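Long-range contact in lantibiotic dehydratase (Microbispora corallina, PDB 5EHK), which probably dehydrates serine and threonine residues of the precursor peptide of the lantibiotic NAI-107, using glutamyl-tRNA to activate their hydroxyls: residues Thr168-Asp173 / Leu366-Arg371. Residues are numbered along the deposited sequence; the frame is centred on the assembly and turned at random.
Sequences TRTRAD and LHVDLR
Two antiparallel strand segments, 168-172 and 366-371, pair with segment axes 4.8 Å apart. Four backbone hydrogen bonds join them in two reciprocal pairs: R169 with D369 (R169 N to D369 O 2.9 Å, nearly straight) and R171 with H367 (H367 N to R171 O 2.9 Å). The non-hydrogen-bonded pair T170-V368 lies between them, with T168-L370 and A172-L366 beyond at either end.

Polar and ionisable side chains gather on the face of R169, R171, H367 and D369. R169 starts with CG anti to the backbone N (chi1 161°) and bends at chi3 (74°), laying its guanidinium alongside the D369 carboxylate. R169 NH2 donates in the guanidinium plane to the anti lone pair of D369 OD2, a 3.2 Å salt bridge, the two planes 69° apart. A water accepts from R169 NE at 2.6 Å and donates weakly to D369 OD2, while T541 O takes NH1, so each guanidinium nitrogen has an acceptor. The R171 guanidinium lies over that of R169, R171 NH1 3.6 Å above its plane; the nearby D369 carboxylate probably eases this like-charge approach.

On the opposite face methyl groups make most of the contact. V368 CG1 meets T168 CG2 at 3.7 Å, and L366 CD2 touches T170 CG2 at 3.9 Å.

Helices 318-339 and 346-359 cover this face, T168 resting on Y337 and L366 on L349. At the L366 end D173 N-caps helix 174-185, OD2 taking W176 N, while OD1 accepts from N581; toward the other end L370 bonds through its backbone to V149 of parallel strand 147-155, within the N-terminal dehydratase region.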
# COMPACT_ATOMS: atom_id res chain seq x y z
N THR A 168 41.86 1.30 -30.74
CA THR A 168 40.47 0.89 -30.85
C THR A 168 40.39 -0.63 -30.87
O THR A 168 41.31 -1.29 -31.33
CB THR A 168 39.87 1.48 -32.14
OG1 THR A 168 39.44 2.82 -31.88
CG2 THR A 168 38.67 0.72 -32.56
N ARG A 169 39.34 -1.19 -30.27
CA ARG A 169 38.95 -2.57 -30.59
C ARG A 169 37.55 -2.53 -31.18
O ARG A 169 36.66 -1.92 -30.59
CB ARG A 169 38.89 -3.45 -29.36
CG ARG A 169 38.07 -4.68 -29.64
CD ARG A 169 38.22 -5.71 -28.57
NE ARG A 169 37.48 -5.26 -27.40
CZ ARG A 169 37.63 -5.76 -26.18
NH1 ARG A 169 38.51 -6.73 -25.95
NH2 ARG A 169 36.90 -5.27 -25.18
N THR A 170 37.35 -3.19 -32.32
CA THR A 170 36.06 -3.16 -33.02
C THR A 170 35.44 -4.55 -33.19
O THR A 170 36.10 -5.50 -33.61
CB THR A 170 36.20 -2.48 -34.39
OG1 THR A 170 36.78 -1.19 -34.20
CG2 THR A 170 34.84 -2.32 -35.08
N ARG A 171 34.16 -4.66 -32.84
CA ARG A 171 33.46 -5.94 -32.89
C ARG A 171 32.09 -5.81 -33.52
O ARG A 171 31.53 -4.72 -33.63
CB ARG A 171 33.33 -6.55 -31.50
CG ARG A 171 34.62 -7.14 -30.97
CD ARG A 171 34.53 -7.42 -29.49
NE ARG A 171 35.67 -8.20 -29.02
CZ ARG A 171 35.89 -8.54 -27.75
NH1 ARG A 171 35.03 -8.15 -26.81
NH2 ARG A 171 36.96 -9.26 -27.42
N ALA A 172 31.58 -6.95 -33.96
CA ALA A 172 30.27 -7.03 -34.57
C ALA A 172 29.22 -6.75 -33.52
O ALA A 172 29.33 -7.24 -32.41
CB ALA A 172 30.08 -8.41 -35.17
N ASP A 173 28.22 -5.94 -33.86
CA ASP A 173 27.07 -5.71 -33.00
C ASP A 173 26.27 -7.01 -32.90
O ASP A 173 26.02 -7.65 -33.92
CB ASP A 173 26.21 -4.58 -33.57
CG ASP A 173 24.81 -4.54 -33.00
OD1 ASP A 173 24.63 -4.05 -31.86
OD2 ASP A 173 23.87 -4.92 -33.72
N LEU A 366 28.35 -2.02 -35.61
CA LEU A 366 29.64 -2.06 -34.90
C LEU A 366 29.54 -1.60 -33.46
O LEU A 366 28.74 -0.74 -33.09
CB LEU A 366 30.70 -1.20 -35.62
CG LEU A 366 31.08 -1.38 -37.08
CD1 LEU A 366 32.11 -0.33 -37.41
CD2 LEU A 366 31.63 -2.75 -37.34
N HIS A 367 30.40 -2.19 -32.64
CA HIS A 367 30.59 -1.74 -31.27
C HIS A 367 32.07 -1.46 -31.06
O HIS A 367 32.92 -2.32 -31.34
CB HIS A 367 30.06 -2.76 -30.25
CG HIS A 367 30.28 -2.35 -28.83
ND1 HIS A 367 29.44 -1.47 -28.17
CD2 HIS A 367 31.26 -2.67 -27.95
CE1 HIS A 367 29.90 -1.28 -26.94
NE2 HIS A 367 31.00 -2.00 -26.78
N VAL A 368 32.39 -0.25 -30.62
CA VAL A 368 33.78 0.16 -30.51
C VAL A 368 34.14 0.49 -29.08
O VAL A 368 33.46 1.26 -28.43
CB VAL A 368 34.11 1.39 -31.40
CG1 VAL A 368 35.50 1.94 -31.08
CG2 VAL A 368 33.99 1.03 -32.89
N ASP A 369 35.20 -0.13 -28.58
CA ASP A 369 35.76 0.27 -27.30
C ASP A 369 37.12 0.92 -27.56
O ASP A 369 37.87 0.49 -28.44
CB ASP A 369 35.96 -0.93 -26.37
CG ASP A 369 34.68 -1.77 -26.17
OD1 ASP A 369 33.55 -1.23 -26.33
OD2 ASP A 369 34.84 -2.97 -25.82
N LEU A 370 37.43 1.95 -26.79
CA LEU A 370 38.64 2.71 -26.99
C LEU A 370 39.60 2.49 -25.85
O LEU A 370 39.25 2.71 -24.69
CB LEU A 370 38.30 4.18 -27.05
CG LEU A 370 39.47 5.06 -27.46
CD1 LEU A 370 40.04 4.56 -28.79
CD2 LEU A 370 39.03 6.51 -27.54
N ARG A 371 40.83 2.07 -26.15
CA ARG A 371 41.85 2.02 -25.11
C ARG A 371 42.60 3.34 -25.08
O ARG A 371 43.18 3.76 -26.08
CB ARG A 371 42.82 0.86 -25.28
CG ARG A 371 43.83 0.79 -24.14
CD ARG A 371 44.71 -0.42 -24.25
NE ARG A 371 45.43 -0.40 -25.51
CZ ARG A 371 46.55 0.29 -25.69
NH1 ARG A 371 47.07 0.97 -24.67
NH2 ARG A 371 47.16 0.29 -26.87
O HOH W 1 35.36 -4.15 -28.34